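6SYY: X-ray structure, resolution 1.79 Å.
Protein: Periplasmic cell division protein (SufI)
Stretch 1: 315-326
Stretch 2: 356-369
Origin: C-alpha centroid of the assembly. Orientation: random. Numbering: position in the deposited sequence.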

ATOM      1  N   VAL A 315     -11.669 -22.970  13.266  1.00 45.46           N
ATOM      2  CA  VAL A 315     -10.749 -22.512  12.234  1.00 41.40           C
ATOM      3  C   VAL A 315     -11.478 -21.481  11.386  1.00 45.79           C
ATOM      4  O   VAL A 315     -12.589 -21.733  10.905  1.00 32.30           O
ATOM      5  CB  VAL A 315     -10.216 -23.674  11.376  1.00 30.28           C
ATOM      6  CG1 VAL A 315      -9.218 -24.491  12.180  1.00 28.82           C
ATOM      7  CG2 VAL A 315     -11.355 -24.559  10.893  1.00104.53           C
ATOM      8  N   ILE A 316     -10.870 -20.311  11.236  1.00 33.97           N
ATOM      9  CA  ILE A 316     -11.452 -19.216  10.472  1.00 37.39           C
ATOM     10  C   ILE A 316     -10.586 -19.013   9.239  1.00 32.80           C
ATOM     11  O   ILE A 316      -9.372 -18.805   9.354  1.00 40.67           O
ATOM     12  CB  ILE A 316     -11.559 -17.931  11.305  1.00 34.90           C
ATOM     13  CG1 ILE A 316     -12.698 -18.050  12.324  1.00 40.43           C
ATOM     14  CG2 ILE A 316     -11.808 -16.735  10.408  1.00 32.03           C
ATOM     15  CD1 ILE A 316     -12.333 -18.765  13.584  1.00 43.12           C
ATOM     16  N   LYS A 317     -11.203 -19.095   8.063  1.00 32.39           N
ATOM     17  CA  LYS A 317     -10.493 -18.991   6.793  1.00 31.62           C
ATOM     18  C   LYS A 317     -10.562 -17.555   6.291  1.00 22.93           C
ATOM     19  O   LYS A 317     -11.651 -17.046   6.004  1.00 35.97           O
ATOM     20  CB  LYS A 317     -11.085 -19.945   5.754  1.00 27.21           C
ATOM     21  CG  LYS A 317     -10.816 -21.426   6.019  1.00 37.98           C
ATOM     22  CD  LYS A 317     -11.579 -22.334   5.048  1.00 52.86           C
ATOM     23  CE  LYS A 317     -13.090 -22.182   5.202  1.00 96.29           C
ATOM     24  NZ  LYS A 317     -13.865 -23.166   4.390  1.00 59.80           N
ATOM     25  N   LEU A 318      -9.405 -16.901   6.200  1.00 22.39           N
ATOM     26  CA  LEU A 318      -9.307 -15.646   5.461  1.00 25.56           C
ATOM     27  C   LEU A 318      -9.379 -15.969   3.977  1.00 27.98           C
ATOM     28  O   LEU A 318      -8.417 -16.486   3.396  1.00 31.22           O
ATOM     29  CB  LEU A 318      -8.018 -14.907   5.795  1.00 32.44           C
ATOM     30  CG  LEU A 318      -7.803 -13.676   4.912  1.00 32.47           C
ATOM     31  CD1 LEU A 318      -8.832 -12.607   5.235  1.00 21.59           C
ATOM     32  CD2 LEU A 318      -6.394 -13.132   5.045  1.00 27.99           C
ATOM     33  N   TYR A 319     -10.517 -15.679   3.363  1.00 27.78           N
ATOM     34  CA  TYR A 319     -10.846 -16.195   2.046  1.00 34.12           C
ATOM     35  C   TYR A 319     -10.977 -15.056   1.046  1.00 31.46           C
ATOM     36  O   TYR A 319     -11.510 -13.991   1.368  1.00 36.44           O
ATOM     37  CB  TYR A 319     -12.144 -16.996   2.097  1.00 24.10           C
ATOM     38  CG  TYR A 319     -12.351 -17.868   0.893  1.00 30.16           C
ATOM     39  CD1 TYR A 319     -11.750 -19.121   0.807  1.00 25.97           C
ATOM     40  CD2 TYR A 319     -13.150 -17.446  -0.162  1.00 40.98           C
ATOM     41  CE1 TYR A 319     -11.939 -19.925  -0.299  1.00 28.61           C
ATOM     42  CE2 TYR A 319     -13.345 -18.242  -1.271  1.00 59.67           C
ATOM     43  CZ  TYR A 319     -12.739 -19.479  -1.337  1.00 50.71           C
ATOM     44  OH  TYR A 319     -12.940 -20.265  -2.446  1.00 69.24           O
ATOM     45  N   ASN A 320     -10.484 -15.292  -0.167  1.00 31.28           N
ATOM     46  CA  ASN A 320     -10.589 -14.336  -1.260  1.00 23.82           C
ATOM     47  C   ASN A 320     -11.696 -14.784  -2.200  1.00 24.87           C
ATOM     48  O   ASN A 320     -11.630 -15.881  -2.763  1.00 38.31           O
ATOM     49  CB  ASN A 320      -9.271 -14.214  -2.023  1.00 25.48           C
ATOM     50  CG  ASN A 320      -9.364 -13.240  -3.182  1.00 29.31           C
ATOM     51  OD1 ASN A 320      -9.385 -12.028  -2.984  1.00 32.68           O
ATOM     52  ND2 ASN A 320      -9.432 -13.769  -4.395  1.00 35.75           N
ATOM     53  N   PHE A 321     -12.704 -13.947  -2.358  1.00 29.37           N
ATOM     54  CA  PHE A 321     -13.803 -14.173  -3.281  1.00 25.90           C
ATOM     55  C   PHE A 321     -13.532 -13.467  -4.599  1.00 33.34           C
ATOM     56  O   PHE A 321     -12.649 -12.608  -4.677  1.00 36.03           O
ATOM     57  CB  PHE A 321     -15.113 -13.671  -2.666  1.00 25.79           C
ATOM     58  CG  PHE A 321     -15.641 -14.556  -1.573  1.00 35.52           C
ATOM     59  CD1 PHE A 321     -16.307 -15.734  -1.882  1.00 53.83           C
ATOM     60  CD2 PHE A 321     -15.472 -14.215  -0.240  1.00 37.61           C
ATOM     61  CE1 PHE A 321     -16.796 -16.555  -0.883  1.00 31.24           C
ATOM     62  CE2 PHE A 321     -15.961 -15.033   0.763  1.00 45.38           C
ATOM     63  CZ  PHE A 321     -16.622 -16.203   0.441  1.00 39.03           C
ATOM     64  N   PRO A 322     -14.242 -13.829  -5.670  1.00 27.85           N
ATOM     65  CA  PRO A 322     -14.049 -13.135  -6.952  1.00 39.33           C
ATOM     66  C   PRO A 322     -14.237 -11.631  -6.814  1.00 34.22           C
ATOM     67  O   PRO A 322     -15.253 -11.156  -6.301  1.00 42.24           O
ATOM     68  CB  PRO A 322     -15.117 -13.762  -7.851  1.00 29.86           C
ATOM     69  CG  PRO A 322     -15.278 -15.146  -7.302  1.00 30.19           C
ATOM     70  CD  PRO A 322     -15.099 -15.020  -5.813  1.00 28.76           C
ATOM     71  N   HIS A 323     -13.233 -10.874  -7.269  1.00 45.47           N
ATOM     72  CA  HIS A 323     -13.227  -9.432  -7.054  1.00 50.91           C
ATOM     73  C   HIS A 323     -14.178  -8.687  -7.979  1.00 48.90           C
ATOM     74  O   HIS A 323     -14.545  -7.547  -7.673  1.00 65.22           O
ATOM     75  CB  HIS A 323     -11.807  -8.874  -7.205  1.00 50.65           C
ATOM     76  CG  HIS A 323     -11.169  -9.173  -8.526  1.00 48.88           C
ATOM     77  ND1 HIS A 323     -11.628  -8.641  -9.712  1.00 37.82           N
ATOM     78  CD2 HIS A 323     -10.096  -9.935  -8.845  1.00 41.10           C
ATOM     79  CE1 HIS A 323     -10.870  -9.070 -10.706  1.00 53.04           C
ATOM     80  NE2 HIS A 323      -9.932  -9.856 -10.207  1.00 39.59           N
ATOM     81  N   ASN A 324     -14.574  -9.299  -9.097  1.00 49.50           N
ATOM     82  CA  ASN A 324     -15.582  -8.762 -10.010  1.00 50.30           C
ATOM     83  C   ASN A 324     -15.226  -7.373 -10.537  1.00 66.45           C
ATOM     84  O   ASN A 324     -16.109  -6.611 -10.942  1.00 55.04           O
ATOM     85  CB  ASN A 324     -16.965  -8.741  -9.350  1.00 52.30           C
ATOM     86  CG  ASN A 324     -17.465 -10.133  -9.011  1.00 77.53           C
ATOM     87  OD1 ASN A 324     -17.177 -11.096  -9.722  1.00 67.63           O
ATOM     88  ND2 ASN A 324     -18.216 -10.247  -7.920  1.00 50.47           N
ATOM     89  N   LEU A 325     -13.944  -7.023 -10.536  1.00 42.33           N
ATOM     90  CA  LEU A 325     -13.475  -5.815 -11.206  1.00 43.40           C
ATOM     91  C   LEU A 325     -13.183  -6.112 -12.673  1.00 59.92           C
ATOM     92  O   LEU A 325     -12.145  -5.728 -13.214  1.00 52.14           O
ATOM     93  CB  LEU A 325     -12.244  -5.264 -10.493  1.00 33.15           C
ATOM     94  CG  LEU A 325     -12.472  -4.728  -9.076  1.00 34.94           C
ATOM     95  CD1 LEU A 325     -11.163  -4.317  -8.412  1.00 29.46           C
ATOM     96  CD2 LEU A 325     -13.445  -3.560  -9.103  1.00 27.26           C
ATOM     97  N   ILE A 326     -14.123  -6.818 -13.306  1.00 77.51           N
ATOM     98  CA  ILE A 326     -14.006  -7.319 -14.674  1.00102.03           C
ATOM     99  C   ILE A 326     -12.673  -8.032 -14.876  1.00 97.50           C
ATOM    100  O   ILE A 326     -12.455  -9.115 -14.332  1.00 79.46           O
ATOM    101  CB  ILE A 326     -14.194  -6.197 -15.720  1.00 99.00           C
ATOM    102  CG1 ILE A 326     -15.684  -5.893 -15.938  1.00 73.60           C
ATOM    103  CG2 ILE A 326     -13.538  -6.581 -17.040  1.00 62.09           C
ATOM    104  CD1 ILE A 326     -16.343  -5.114 -14.815  1.00 48.06           C
ATOM    105  N   ALA A 356      -4.450 -12.827 -16.299  1.00 90.99           N
ATOM    106  CA  ALA A 356      -5.328 -12.159 -15.344  1.00 71.72           C
ATOM    107  C   ALA A 356      -6.419 -13.114 -14.870  1.00 55.46           C
ATOM    108  O   ALA A 356      -7.067 -13.789 -15.677  1.00 82.26           O
ATOM    109  CB  ALA A 356      -5.945 -10.910 -15.970  1.00 60.68           C
ATOM    110  N   ASP A 357      -6.630 -13.155 -13.559  1.00 40.35           N
ATOM    111  CA  ASP A 357      -7.427 -14.187 -12.916  1.00 42.71           C
ATOM    112  C   ASP A 357      -8.502 -13.546 -12.047  1.00 47.31           C
ATOM    113  O   ASP A 357      -8.313 -12.456 -11.504  1.00 47.91           O
ATOM    114  CB  ASP A 357      -6.507 -15.114 -12.091  1.00 54.27           C
ATOM    115  CG  ASP A 357      -7.256 -15.958 -11.091  1.00 48.24           C
ATOM    116  OD1 ASP A 357      -7.588 -15.442 -10.004  1.00 65.76           O
ATOM    117  OD2 ASP A 357      -7.513 -17.142 -11.390  1.00110.13           O
ATOM    118  N   ASN A 358      -9.644 -14.234 -11.929  1.00 51.15           N
ATOM    119  CA  ASN A 358     -10.764 -13.778 -11.108  1.00 38.20           C
ATOM    120  C   ASN A 358     -11.266 -14.902 -10.207  1.00 37.32           C
ATOM    121  O   ASN A 358     -12.458 -14.978  -9.897  1.00 37.36           O
ATOM    122  CB  ASN A 358     -11.902 -13.243 -11.983  1.00 41.03           C
ATOM    123  CG  ASN A 358     -12.926 -12.430 -11.196  1.00 45.33           C
ATOM    124  OD1 ASN A 358     -12.648 -11.942 -10.098  1.00 31.36           O
ATOM    125  ND2 ASN A 358     -14.119 -12.284 -11.757  1.00 42.54           N
ATOM    126  N   SER A 359     -10.367 -15.780  -9.774  1.00 37.86           N
ATOM    127  CA  SER A 359     -10.755 -16.976  -9.045  1.00 56.13           C
ATOM    128  C   SER A 359     -10.856 -16.703  -7.546  1.00 47.73           C
ATOM    129  O   SER A 359     -10.424 -15.666  -7.038  1.00 38.94           O
ATOM    130  CB  SER A 359      -9.764 -18.110  -9.317  1.00 35.52           C
ATOM    131  OG  SER A 359      -8.443 -17.732  -8.974  1.00 50.51           O
ATOM    132  N   GLU A 360     -11.455 -17.656  -6.837  1.00 50.42           N
ATOM    133  CA  GLU A 360     -11.564 -17.613  -5.389  1.00 47.42           C
ATOM    134  C   GLU A 360     -10.633 -18.650  -4.775  1.00 32.65           C
ATOM    135  O   GLU A 360     -10.384 -19.707  -5.363  1.00 43.29           O
ATOM    136  CB  GLU A 360     -13.003 -17.860  -4.929  1.00 38.23           C
ATOM    137  CG  GLU A 360     -13.603 -19.169  -5.393  1.00 38.20           C
ATOM    138  CD  GLU A 360     -15.007 -19.380  -4.859  1.00 59.88           C
ATOM    139  OE1 GLU A 360     -15.729 -18.380  -4.664  1.00 70.55           O
ATOM    140  OE2 GLU A 360     -15.389 -20.545  -4.626  1.00 88.24           O
ATOM    141  N   PHE A 361     -10.119 -18.336  -3.589  1.00 32.61           N
ATOM    142  CA  PHE A 361      -9.100 -19.167  -2.961  1.00 34.06           C
ATOM    143  C   PHE A 361      -8.872 -18.692  -1.537  1.00 29.94           C
ATOM    144  O   PHE A 361      -9.066 -17.513  -1.226  1.00 28.77           O
ATOM    145  CB  PHE A 361      -7.781 -19.118  -3.744  1.00 36.25           C
ATOM    146  CG  PHE A 361      -7.316 -17.725  -4.052  1.00 28.19           C
ATOM    147  CD1 PHE A 361      -7.630 -17.128  -5.261  1.00 31.86           C
ATOM    148  CD2 PHE A 361      -6.567 -17.009  -3.134  1.00 27.32           C
ATOM    149  CE1 PHE A 361      -7.206 -15.844  -5.548  1.00 32.57           C
ATOM    150  CE2 PHE A 361      -6.152 -15.722  -3.412  1.00 38.06           C
ATOM    151  CZ  PHE A 361      -6.465 -15.142  -4.623  1.00 31.85           C
ATOM    152  N   GLU A 362      -8.441 -19.616  -0.684  1.00 26.73           N
ATOM    153  CA  GLU A 362      -8.097 -19.257   0.683  1.00 29.16           C
ATOM    154  C   GLU A 362      -6.769 -18.510   0.711  1.00 31.07           C
ATOM    155  O   GLU A 362      -5.808 -18.899   0.041  1.00 40.16           O
ATOM    156  CB  GLU A 362      -8.025 -20.511   1.553  1.00 30.78           C
ATOM    157  CG  GLU A 362      -7.562 -20.269   2.980  1.00 51.07           C
ATOM    158  CD  GLU A 362      -7.710 -21.502   3.848  1.00 48.71           C
ATOM    159  OE1 GLU A 362      -8.649 -22.289   3.602  1.00 72.23           O
ATOM    160  OE2 GLU A 362      -6.890 -21.689   4.771  1.00 64.86           O
ATOM    161  N   VAL A 363      -6.722 -17.421   1.473  1.00 38.18           N
ATOM    162  CA  VAL A 363      -5.472 -16.691   1.674  1.00 23.60           C
ATOM    163  C   VAL A 363      -4.732 -17.194   2.906  1.00 35.52           C
ATOM    164  O   VAL A 363      -3.511 -17.373   2.879  1.00 36.29           O
ATOM    165  CB  VAL A 363      -5.754 -15.179   1.771  1.00 23.99           C
ATOM    166  CG1 VAL A 363      -4.483 -14.430   2.114  1.00 22.14           C
ATOM    167  CG2 VAL A 363      -6.349 -14.663   0.473  1.00 27.45           C
ATOM    168  N   MET A 364      -5.458 -17.451   3.989  1.00 31.24           N
ATOM    169  CA  MET A 364      -4.829 -17.742   5.266  1.00 33.43           C
ATOM    170  C   MET A 364      -5.855 -18.383   6.193  1.00 23.38           C
ATOM    171  O   MET A 364      -7.066 -18.196   6.038  1.00 29.90           O
ATOM    172  CB  MET A 364      -4.252 -16.463   5.876  1.00 22.38           C
ATOM    173  CG  MET A 364      -3.401 -16.667   7.092  1.00 40.21           C
ATOM    174  SD  MET A 364      -2.938 -15.081   7.787  1.00 37.12           S
ATOM    175  CE  MET A 364      -2.458 -15.604   9.425  1.00 41.23           C
ATOM    176  N   GLU A 365      -5.353 -19.144   7.162  1.00 30.05           N
ATOM    177  CA  GLU A 365      -6.186 -19.851   8.125  1.00 35.07           C
ATOM    178  C   GLU A 365      -5.823 -19.409   9.535  1.00 40.78           C
ATOM    179  O   GLU A 365      -4.642 -19.385   9.900  1.00 34.55           O
ATOM    180  CB  GLU A 365      -6.015 -21.365   7.977  1.00 32.54           C
ATOM    181  CG  GLU A 365      -6.356 -22.167   9.213  1.00 55.23           C
ATOM    182  CD  GLU A 365      -5.971 -23.625   9.071  1.00 78.34           C
ATOM    183  OE1 GLU A 365      -6.208 -24.194   7.984  1.00 51.87           O
ATOM    184  OE2 GLU A 365      -5.420 -24.198  10.038  1.00 63.43           O
ATOM    185  N   PHE A 366      -6.835 -19.049  10.317  1.00 29.69           N
ATOM    186  CA  PHE A 366      -6.673 -18.738  11.731  1.00 26.58           C
ATOM    187  C   PHE A 366      -7.248 -19.875  12.561  1.00 37.66           C
ATOM    188  O   PHE A 366      -8.358 -20.347  12.292  1.00 29.69           O
ATOM    189  CB  PHE A 366      -7.369 -17.427  12.096  1.00 30.81           C
ATOM    190  CG  PHE A 366      -6.772 -16.226  11.439  1.00 33.08           C
ATOM    191  CD1 PHE A 366      -5.646 -15.621  11.971  1.00 29.48           C
ATOM    192  CD2 PHE A 366      -7.338 -15.696  10.292  1.00 39.53           C
ATOM    193  CE1 PHE A 366      -5.093 -14.510  11.370  1.00 27.90           C
ATOM    194  CE2 PHE A 366      -6.788 -14.587   9.681  1.00 37.64           C
ATOM    195  CZ  PHE A 366      -5.662 -13.993  10.223  1.00 29.42           C
ATOM    196  N   ARG A 367      -6.496 -20.309  13.564  1.00 31.95           N
ATOM    197  CA  ARG A 367      -6.909 -21.382  14.456  1.00 28.74           C
ATOM    198  C   ARG A 367      -7.077 -20.786  15.845  1.00 25.72           C
ATOM    199  O   ARG A 367      -6.095 -20.376  16.472  1.00 32.22           O
ATOM    200  CB  ARG A 367      -5.884 -22.512  14.465  1.00 26.78           C
ATOM    201  CG  ARG A 367      -5.411 -22.942  13.087  1.00 41.68           C
ATOM    202  CD  ARG A 367      -3.978 -23.441  13.163  1.00 49.44           C
ATOM    203  NE  ARG A 367      -3.597 -24.255  12.016  1.00 33.36           N
ATOM    204  CZ  ARG A 367      -2.495 -24.997  11.974  1.00 55.29           C
ATOM    205  NH1 ARG A 367      -1.678 -25.022  13.020  1.00 48.11           N
ATOM    206  NH2 ARG A 367      -2.211 -25.717  10.895  1.00 40.44           N
ATOM    207  N   VAL A 368      -8.319 -20.726  16.314  1.00 25.79           N
ATOM    208  CA  VAL A 368      -8.619 -20.269  17.665  1.00 43.22           C
ATOM    209  C   VAL A 368      -8.254 -21.383  18.639  1.00 36.72           C
ATOM    210  O   VAL A 368      -9.068 -22.267  18.923  1.00 36.03           O
ATOM    211  CB  VAL A 368     -10.099 -19.862  17.792  1.00 25.89           C
ATOM    212  CG1 VAL A 368     -10.383 -19.284  19.166  1.00 43.39           C
ATOM    213  CG2 VAL A 368     -10.455 -18.862  16.709  1.00 24.86           C
ATOM    214  N   THR A 369      -7.025 -21.350  19.153  1.00 35.43           N
ATOM    215  CA  THR A 369      -6.492 -22.461  19.931  1.00 36.80           C
ATOM    216  C   THR A 369      -6.611 -22.275  21.437  1.00 31.68           C
ATOM    217  O   THR A 369      -6.543 -23.267  22.171  1.00 34.14           O
ATOM    218  CB  THR A 369      -5.016 -22.693  19.575  1.00 37.74           C
ATOM    219  OG1 THR A 369      -4.291 -21.465  19.711  1.00 43.52           O
ATOM    220  CG2 THR A 369      -4.884 -23.196  18.142  1.00 34.78           C
TER
HETATM  221  O   HOH W   1     -10.196 -12.890  -6.969  1.00 32.64           O

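How do the two backbones satisfy each other? The strand through Ile 316, Leu 318 and Asn 320 runs antiparallel to the one through Phe 361, Met 364 and Phe 366, and alternate residues exchange backbone hydrogen bonds. Ile 316 N donates to Phe 366 O at 2.7 Å and Ile 316 O accepts from Phe 366 N, also at 2.7 Å, both nearly straight. Farther along, Asn 320 N gives its proton to Phe 361 O (2.8 Å) and Asn 320 O receives that of Phe 361 N (3.0 Å). The residues between, such as Lys 317 opposite Glu 365, form non-hydrogen-bonded pairs, where CA-H groups approach carbonyls instead: Val 315 CA lies 3.2 Å from Phe 366 O, which already accepts from Ile 316 N.

What happens where the register slips? Between Leu 318 and Tyr 319 a beta bulge shifts the pairing by one residue, and Val 363 is the extra residue. Leu 318 O serves two donors there, Val 363 N at 2.7 Å and Met 364 N at 3.2 Å, so neither amide is left unpaired. Leu 318 N in turn donates to Met 364 O (2.7 Å), with a more bent angle of 134°. Val 363 has a phi/psi of -92/-42, unlike its extended neighbours, and its CA-to-CB bond points toward the first strand.

Which side chains fill the two faces of the sheet? One face is largely apolar. Ile 316 CD1 meets Val 368 CG2 at 3.6 Å, while Leu 318 CD2 packs against Val 363 CG1 at 3.7 Å and Leu 318 CB reaches Phe 366 CE2 at 4.1 Å. On this face too, Asn 320 CB sits over the ring of Phe 361, 4.0 Å from its centroid, a CH-pi contact that uses the aliphatic part of a polar side chain. The face bearing Lys 317, Tyr 319 and Glu 362 is more polar. Tyr 319 lays one ring face against Phe 361 C, with its CE1 at 3.5 Å from that atom, and Lys 317 brings CD to 3.3 Å from Glu 362 OE1 while the end of its chain leads away. Arg 367 NE instead pairs within its own strand, in a salt bridge to Glu 365 OE2 at 2.7 Å.

How are polar groups met beyond the regular ladder? A water accepts from Asn 320 ND2 (2.8 Å from the water O) and donates to Ser 359 O (also 2.8 Å from it), with a weak bond to Phe 321 O, joining the two stretches beside the Asn 320 and Phe 361 pair; Asn 320 OD1 is bonded elsewhere in the structure. Asn 358 OD1 then takes two weak bonds, from His 323 N at 3.1 Å and Asn 324 N at 3.4 Å. The His 323 ring accepts through ND1 from Leu 325 N (2.9 Å), leaving NE2 to donate, weakly, to Asp 357 O (3.3 Å). Asp 357 OD1 receives Ser 359 N at 2.8 Å, which braces the loop on its own side.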